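Local coordinates for cGAS/DncV-like nucleotidyltransferase in E. coli homolog (PDB 6E0K), which synthesises the cyclic dinucleotide 3',3'-cUAMP from UTP and ATP as a second messenger of a CBASS antiphage defence system, at residues Val238-Trp241 / Leu242-Asp246; Ala176-Asn179 / Gln180-Glu184; Asp98-Arg101 / Ala102-Tyr106. All coordinates share one frame; numbering follows the deposited sequence.

In the fold
From the N terminus, contact 3 (98-106) comes first, on helix 92-107 of the nucleotidyltransferase domain, where it lies against helix 18-32 and strands 112-114 and 119-122. Contact 2 (176-184) follows at the C-terminal end of helix 168-181, where the chain turns into helix 186-202. Contact 1 (238-246) is last, at the end of helix 231-244, packed on helices 186-202, 212-220 and 269-285. Each is local, closing single helical turns, so the three run in series and none encloses or crosses another. Contacts 1 and 2 have centres about 20 Å apart; contact 3 lies across the centre of the chain from both.

Contact 1: residues Val238-Trp241 / Leu242-Asp246; sequences VINW and LKRAD
Ala245 sets its methyl over one face of the Trp241 indole, a CH-pi contact in which CB of Ala245 stands 3.9 Å from the centroid of the six-membered ring of Trp241 and 13° off its normal. The ring gets there because CG of Trp241 is anti to its own N (chi1 -176°), which swings the indole toward the C-terminal end of the helix. There it also meets one branch of Leu242, CZ3 of Trp241 lying 3.9 Å from CD2 of Leu242.

Other apolar contacts run along the helix. The other branch of buried Leu242, CD1, runs alongside CG1 of Val238, also buried, at 3.9 Å, and CG2 of buried Ile239 meets the aliphatic CD of Lys243 at 3.7 Å. Leu276 of helix 269-285 touches both Ile239 and Leu242, while Phe193 of helix 186-202 touches Val238 and Ile239.

Polar contacts lie toward the C-terminal end, where the backbone bonds of Arg244 N are weak. Leu242 N and Lys243 N make regular bonds to Val238 O and Ile239 O, but Arg244 N makes only weak ones, to Asn240 O (3.4 Å) and to Trp241 O. The arginine side chain supplements them: Arg244 NH1 donates to Asn240 O at 2.9 Å, with the oxygen near the guanidinium plane, well to the side of the C=O direction (113°). The same NH1 reaches Asn240 OD1 weakly, the amide and guanidinium planes standing nearly perpendicular. Lys243 NZ is turned to a salt bridge with Asp280, and Arg273 NH2 donates to Ala245 O.

This is the C-terminal part of an amphipathic helix, its apolar side in the helical core and a carbonyl of its last turns hydrogen-bonded by an arginine side chain.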
loop_
_atom_site.group_PDB
_atom_site.type_symbol
_atom_site.label_atom_id
_atom_site.label_comp_id
_atom_site.label_asym_id
_atom_site.label_seq_id
_atom_site.Cartn_x
_atom_site.Cartn_y
_atom_site.Cartn_z
ATOM N N VAL A 238 -11.562 -16.678 -7.815
ATOM C CA VAL A 238 -10.419 -15.779 -7.940
ATOM C C VAL A 238 -9.175 -16.558 -8.349
ATOM O O VAL A 238 -8.471 -16.184 -9.299
ATOM C CB VAL A 238 -10.193 -15.008 -6.621
ATOM C CG1 VAL A 238 -8.827 -14.356 -6.613
ATOM C CG2 VAL A 238 -11.308 -13.965 -6.412
ATOM N N ILE A 239 -8.877 -17.650 -7.632
ATOM C CA ILE A 239 -7.635 -18.375 -7.882
ATOM C C ILE A 239 -7.671 -19.035 -9.254
ATOM O O ILE A 239 -6.672 -19.037 -9.979
ATOM C CB ILE A 239 -7.361 -19.408 -6.771
ATOM C CG1 ILE A 239 -7.062 -18.705 -5.437
ATOM C CG2 ILE A 239 -6.221 -20.364 -7.192
ATOM C CD1 ILE A 239 -5.794 -17.824 -5.448
ATOM N N ASN A 240 -8.822 -19.579 -9.642
ATOM C CA ASN A 240 -8.903 -20.212 -10.954
ATOM C C ASN A 240 -8.770 -19.205 -12.089
ATOM O O ASN A 240 -8.177 -19.528 -13.125
ATOM C CB ASN A 240 -10.196 -21.006 -11.076
ATOM C CG ASN A 240 -10.098 -22.344 -10.373
ATOM O OD1 ASN A 240 -9.037 -22.974 -10.378
ATOM N ND2 ASN A 240 -11.186 -22.779 -9.760
ATOM N N TRP A 241 -9.302 -17.993 -11.924
ATOM C CA TRP A 241 -9.108 -16.987 -12.963
ATOM C C TRP A 241 -7.642 -16.575 -13.061
ATOM O O TRP A 241 -7.100 -16.447 -14.166
ATOM C CB TRP A 241 -9.995 -15.766 -12.707
ATOM C CG TRP A 241 -9.889 -14.751 -13.807
ATOM C CD1 TRP A 241 -10.632 -14.709 -14.953
ATOM C CD2 TRP A 241 -8.976 -13.648 -13.883
ATOM N NE1 TRP A 241 -10.243 -13.647 -15.735
ATOM C CE2 TRP A 241 -9.220 -12.989 -15.106
ATOM C CE3 TRP A 241 -7.973 -13.154 -13.039
ATOM C CZ2 TRP A 241 -8.509 -11.856 -15.498
ATOM C CZ3 TRP A 241 -7.259 -12.033 -13.432
ATOM C CH2 TRP A 241 -7.530 -11.395 -14.652
ATOM N N LEU A 242 -6.981 -16.361 -11.921
ATOM C CA LEU A 242 -5.570 -15.976 -11.939
ATOM C C LEU A 242 -4.698 -17.052 -12.584
ATOM O O LEU A 242 -3.734 -16.738 -13.298
ATOM C CB LEU A 242 -5.096 -15.679 -10.511
ATOM C CG LEU A 242 -5.571 -14.336 -9.938
ATOM C CD1 LEU A 242 -5.356 -14.290 -8.435
ATOM C CD2 LEU A 242 -4.852 -13.167 -10.616
ATOM N N LYS A 243 -5.025 -18.329 -12.355
ATOM C CA LYS A 243 -4.238 -19.419 -12.932
ATOM C C LYS A 243 -4.292 -19.415 -14.450
ATOM O O LYS A 243 -3.343 -19.868 -15.108
ATOM C CB LYS A 243 -4.736 -20.760 -12.380
ATOM C CG LYS A 243 -4.186 -21.078 -11.006
ATOM C CD LYS A 243 -5.025 -22.117 -10.274
ATOM C CE LYS A 243 -5.034 -23.455 -10.958
ATOM N NZ LYS A 243 -5.824 -24.423 -10.127
ATOM N N ARG A 244 -5.389 -18.919 -15.021
ATOM C CA ARG A 244 -5.595 -18.891 -16.465
ATOM C C ARG A 244 -5.282 -17.539 -17.091
ATOM O O ARG A 244 -5.364 -17.412 -18.317
ATOM C CB ARG A 244 -7.041 -19.287 -16.781
ATOM C CG ARG A 244 -7.378 -20.707 -16.352
ATOM C CD ARG A 244 -8.871 -20.951 -16.222
ATOM N NE ARG A 244 -9.159 -22.364 -15.969
ATOM C CZ ARG A 244 -8.955 -22.984 -14.808
ATOM N NH1 ARG A 244 -8.450 -22.326 -13.764
ATOM N NH2 ARG A 244 -9.246 -24.274 -14.691
ATOM N N ALA A 245 -4.917 -16.541 -16.293
ATOM C CA ALA A 245 -4.772 -15.182 -16.788
ATOM C C ALA A 245 -3.371 -14.937 -17.334
ATOM O O ALA A 245 -2.408 -15.631 -16.994
ATOM C CB ALA A 245 -5.076 -14.171 -15.684
ATOM N N ASP A 246 -3.275 -13.932 -18.202
ATOM C CA ASP A 246 -1.988 -13.401 -18.643
ATOM C C ASP A 246 -1.602 -12.316 -17.652
ATOM O O ASP A 246 -2.151 -11.214 -17.674
ATOM C CB ASP A 246 -2.080 -12.865 -20.068
ATOM C CG ASP A 246 -0.775 -12.245 -20.558
ATOM O OD1 ASP A 246 0.214 -12.200 -19.800
ATOM O OD2 ASP A 246 -0.736 -11.807 -21.732
#

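Contact 2: residues Ala176-Asn179 / Gln180-Glu184; sequences AAKN and QQTNE
Asn179 O receives Glu184 N at 2.8 Å, and with the weak bond from Asn183 N to Gln180 O at 3.3 Å this ends the helix. Before it, Gln180 N and Gln181 N still make regular bonds to Ala176 O and Ala177 O. Lys178 O accepts Thr182 N at 3.0 Å; Thr182 OG1 lies 2.9 Å from that oxygen and 3.2 Å from Asn179 O. With OG1 lodged between its own N and carbonyl carbon (chi1 56°), Thr182 turns its hydroxyl back onto the last turn. The pattern is a Schellman motif, with Asn183 at positive phi as the C-prime residue.

The Asn179 amide lies across the backbone of Glu184. ND2 of Asn179 donates to one water (3.0 Å), which donates to Glu184 O; ND2 also donates weakly to a second water, which donates to Gln180 OE1. Its OD1 accepts from Lys187 N, linking the turn to the start of helix 186-202. Lys178 is extended as far as CE and then bends (chi4 74°), bringing NZ to a salt bridge with Asp224, a bond to Val222 O and cation-pi contacts with Tyr186 and Tyr220.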
loop_
_atom_site.group_PDB
_atom_site.type_symbol
_atom_site.label_atom_id
_atom_site.label_comp_id
_atom_site.label_asym_id
_atom_site.label_seq_id
_atom_site.Cartn_x
_atom_site.Cartn_y
_atom_site.Cartn_z
ATOM N N ALA A 176 -11.258 1.473 -3.161
ATOM C CA ALA A 176 -12.596 1.766 -2.660
ATOM C C ALA A 176 -13.637 1.602 -3.760
ATOM O O ALA A 176 -14.718 1.046 -3.528
ATOM C CB ALA A 176 -12.631 3.181 -2.076
ATOM N N ALA A 177 -13.314 2.046 -4.976
ATOM C CA ALA A 177 -14.253 1.905 -6.084
ATOM C C ALA A 177 -14.522 0.441 -6.394
ATOM O O ALA A 177 -15.669 0.050 -6.625
ATOM C CB ALA A 177 -13.718 2.616 -7.326
ATOM N N LYS A 178 -13.473 -0.382 -6.419
ATOM C CA LYS A 178 -13.674 -1.803 -6.657
ATOM C C LYS A 178 -14.492 -2.425 -5.534
ATOM O O LYS A 178 -15.341 -3.289 -5.781
ATOM C CB LYS A 178 -12.321 -2.509 -6.799
ATOM C CG LYS A 178 -12.444 -3.953 -7.245
ATOM C CD LYS A 178 -11.062 -4.568 -7.446
ATOM C CE LYS A 178 -11.160 -5.973 -8.027
ATOM N NZ LYS A 178 -11.538 -5.907 -9.497
ATOM N N ASN A 179 -14.277 -1.975 -4.293
ATOM C CA ASN A 179 -15.069 -2.525 -3.197
ATOM C C ASN A 179 -16.542 -2.172 -3.361
ATOM O O ASN A 179 -17.414 -3.008 -3.110
ATOM C CB ASN A 179 -14.549 -2.032 -1.838
ATOM C CG ASN A 179 -14.950 -2.960 -0.697
ATOM O OD1 ASN A 179 -14.766 -4.169 -0.787
ATOM N ND2 ASN A 179 -15.527 -2.395 0.368
ATOM N N GLN A 180 -16.842 -0.941 -3.785
ATOM C CA GLN A 180 -18.233 -0.562 -4.015
ATOM C C GLN A 180 -18.860 -1.429 -5.091
ATOM O O GLN A 180 -19.996 -1.898 -4.942
ATOM C CB GLN A 180 -18.327 0.918 -4.400
ATOM C CG GLN A 180 -17.831 1.860 -3.324
ATOM C CD GLN A 180 -18.606 1.718 -2.033
ATOM O OE1 GLN A 180 -18.161 1.064 -1.088
ATOM N NE2 GLN A 180 -19.774 2.326 -1.987
ATOM N N GLN A 181 -18.115 -1.691 -6.165
ATOM C CA GLN A 181 -18.659 -2.389 -7.322
ATOM C C GLN A 181 -18.733 -3.903 -7.144
ATOM O O GLN A 181 -19.415 -4.578 -7.926
ATOM C CB GLN A 181 -17.818 -2.031 -8.542
ATOM C CG GLN A 181 -18.026 -0.582 -8.939
ATOM C CD GLN A 181 -19.045 -0.483 -10.025
ATOM O OE1 GLN A 181 -18.707 -0.587 -11.200
ATOM N NE2 GLN A 181 -20.317 -0.347 -9.644
ATOM N N THR A 182 -18.070 -4.455 -6.128
ATOM C CA THR A 182 -18.187 -5.863 -5.777
ATOM C C THR A 182 -19.109 -6.087 -4.591
ATOM O O THR A 182 -18.975 -7.101 -3.906
ATOM C CB THR A 182 -16.813 -6.454 -5.452
ATOM O OG1 THR A 182 -16.202 -5.676 -4.414
ATOM C CG2 THR A 182 -15.914 -6.466 -6.677
ATOM N N ASN A 183 -20.040 -5.161 -4.336
ATOM C CA ASN A 183 -20.942 -5.253 -3.189
ATOM C C ASN A 183 -20.175 -5.540 -1.904
ATOM O O ASN A 183 -20.605 -6.331 -1.062
ATOM C CB ASN A 183 -22.039 -6.286 -3.427
ATOM C CG ASN A 183 -22.951 -5.887 -4.570
ATOM O OD1 ASN A 183 -22.805 -6.364 -5.699
ATOM N ND2 ASN A 183 -23.876 -4.978 -4.291
ATOM N N GLU A 184 -19.018 -4.888 -1.771
ATOM C CA GLU A 184 -18.201 -4.853 -0.564
ATOM C C GLU A 184 -17.502 -6.177 -0.288
ATOM O O GLU A 184 -17.082 -6.438 0.842
ATOM C CB GLU A 184 -19.029 -4.378 0.641
ATOM C CG GLU A 184 -19.607 -2.984 0.379
ATOM C CD GLU A 184 -20.482 -2.460 1.501
ATOM O OE1 GLU A 184 -21.608 -2.964 1.668
ATOM O OE2 GLU A 184 -20.035 -1.536 2.209
HETATM O O HOH W 1 -16.092 -4.250 2.639
HETATM O O HOH W 2 -15.395 1.044 -0.032
#

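Contact 3: residues Asp98-Arg101 / Ala102-Tyr106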
loop_
_atom_site.group_PDB
_atom_site.type_symbol
_atom_site.label_atom_id
_atom_site.label_comp_id
_atom_site.label_asym_id
_atom_site.label_seq_id
_atom_site.Cartn_x
_atom_site.Cartn_y
_atom_site.Cartn_z
ATOM N N ASP A 98 12.099 20.121 8.808
ATOM C CA ASP A 98 11.013 20.712 9.587
ATOM C C ASP A 98 10.108 19.641 10.184
ATOM O O ASP A 98 9.698 19.750 11.348
ATOM C CB ASP A 98 10.190 21.668 8.722
ATOM C CG ASP A 98 10.842 23.030 8.583
ATOM O OD1 ASP A 98 11.459 23.513 9.561
ATOM O OD2 ASP A 98 10.733 23.623 7.482
ATOM N N VAL A 99 9.753 18.619 9.395
ATOM C CA VAL A 99 8.912 17.545 9.924
ATOM C C VAL A 99 9.615 16.846 11.080
ATOM O O VAL A 99 9.011 16.590 12.129
ATOM C CB VAL A 99 8.531 16.547 8.817
ATOM C CG1 VAL A 99 7.759 15.381 9.419
ATOM C CG2 VAL A 99 7.686 17.219 7.740
ATOM N N GLU A 100 10.907 16.532 10.907
ATOM C CA GLU A 100 11.661 15.887 11.983
ATOM C C GLU A 100 11.665 16.744 13.247
ATOM O O GLU A 100 11.459 16.226 14.353
ATOM C CB GLU A 100 13.088 15.591 11.516
ATOM C CG GLU A 100 13.941 14.798 12.504
ATOM C CD GLU A 100 15.361 14.606 11.991
ATOM O OE1 GLU A 100 15.917 15.559 11.400
ATOM O OE2 GLU A 100 15.921 13.505 12.168
ATOM N N ARG A 101 11.870 18.057 13.101
ATOM C CA ARG A 101 11.860 18.941 14.263
ATOM C C ARG A 101 10.491 18.960 14.930
ATOM O O ARG A 101 10.394 18.910 16.160
ATOM C CB ARG A 101 12.266 20.357 13.853
ATOM C CG ARG A 101 13.764 20.587 13.843
ATOM C CD ARG A 101 14.089 22.067 13.725
ATOM N NE ARG A 101 13.805 22.566 12.383
ATOM C CZ ARG A 101 14.627 22.408 11.351
ATOM N NH1 ARG A 101 15.774 21.763 11.517
ATOM N NH2 ARG A 101 14.303 22.885 10.156
ATOM N N ALA A 102 9.426 19.022 14.133
ATOM C CA ALA A 102 8.075 19.041 14.683
ATOM C C ALA A 102 7.791 17.780 15.484
ATOM O O ALA A 102 7.238 17.838 16.590
ATOM C CB ALA A 102 7.062 19.183 13.549
ATOM N N LEU A 103 8.154 16.625 14.939
ATOM C CA LEU A 103 7.891 15.377 15.649
ATOM C C LEU A 103 8.749 15.266 16.904
ATOM O O LEU A 103 8.267 14.841 17.956
ATOM C CB LEU A 103 8.139 14.194 14.719
ATOM C CG LEU A 103 7.210 14.171 13.505
ATOM C CD1 LEU A 103 7.675 13.104 12.513
ATOM C CD2 LEU A 103 5.776 13.932 13.949
ATOM N N THR A 104 10.027 15.627 16.805
ATOM C CA THR A 104 10.908 15.582 17.965
ATOM C C THR A 104 10.436 16.532 19.062
ATOM O O THR A 104 10.488 16.193 20.250
ATOM C CB THR A 104 12.334 15.922 17.530
ATOM O OG1 THR A 104 12.757 14.983 16.524
ATOM C CG2 THR A 104 13.284 15.860 18.712
ATOM N N ASP A 105 9.980 17.730 18.684
ATOM C CA ASP A 105 9.489 18.677 19.687
ATOM C C ASP A 105 8.316 18.087 20.452
ATOM O O ASP A 105 8.194 18.276 21.668
ATOM C CB ASP A 105 9.043 19.990 19.035
ATOM C CG ASP A 105 10.199 20.844 18.526
ATOM O OD1 ASP A 105 11.364 20.640 18.937
ATOM O OD2 ASP A 105 9.922 21.756 17.710
ATOM N N TYR A 106 7.438 17.373 19.753
ATOM C CA TYR A 106 6.218 16.894 20.388
ATOM C C TYR A 106 6.450 15.612 21.191
ATOM O O TYR A 106 6.047 15.525 22.357
ATOM C CB TYR A 106 5.131 16.695 19.332
ATOM C CG TYR A 106 3.820 16.234 19.919
ATOM C CD1 TYR A 106 2.936 17.141 20.486
ATOM C CD2 TYR A 106 3.477 14.893 19.906
ATOM C CE1 TYR A 106 1.740 16.719 21.033
ATOM C CE2 TYR A 106 2.289 14.460 20.439
ATOM C CZ TYR A 106 1.422 15.376 21.003
ATOM O OH TYR A 106 0.234 14.919 21.531
#
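Thr104 grips Glu100 O twice. Its backbone N donates at 2.9 Å in the regular helical way, and its OG1 donates at 2.8 Å from the opposite face of the carbonyl plane, 37° out of it. The hydroxyl is put there by the first torsion, which sets OG1 anti to the carbonyl carbon of Thr104 (chi1 -58°) and so aims it back down the helix. On a neighbouring side, Val99 and Leu103 point the same way, and CG1 of Val99 touches CD1 of Leu103 at 3.8 Å. Ala102 N, Leu103 N and Asp105 N continue the i to i-4 bonding, to Asp98 O, Val99 O and Arg101 O.

Charged side chains meet on the preceding turn. Arg101 bends at chi3 (-72°) so that NH2 meets Asp98 OD1 at 3.0 Å in a salt bridge, approaching from above the carboxylate plane. Tyr34 OH bonds both Asp98 OD1 and Arg101 NE, and Tyr90 OH holds Asp98 OD2. The Glu100 carboxylate pairs with Arg114.

Farther out, Leu103 is lodged between Ala30 and Leu31 of helix 18-32 and Val112, Leu119 and Val121 of the strands; Val99 and Glu100 also touch Leu119, a UTP-binding residue. The arrangement is a regular amphipathic helix packed on the sheet of the nucleotidyltransferase domain, behind a strand that contributes to the UTP site.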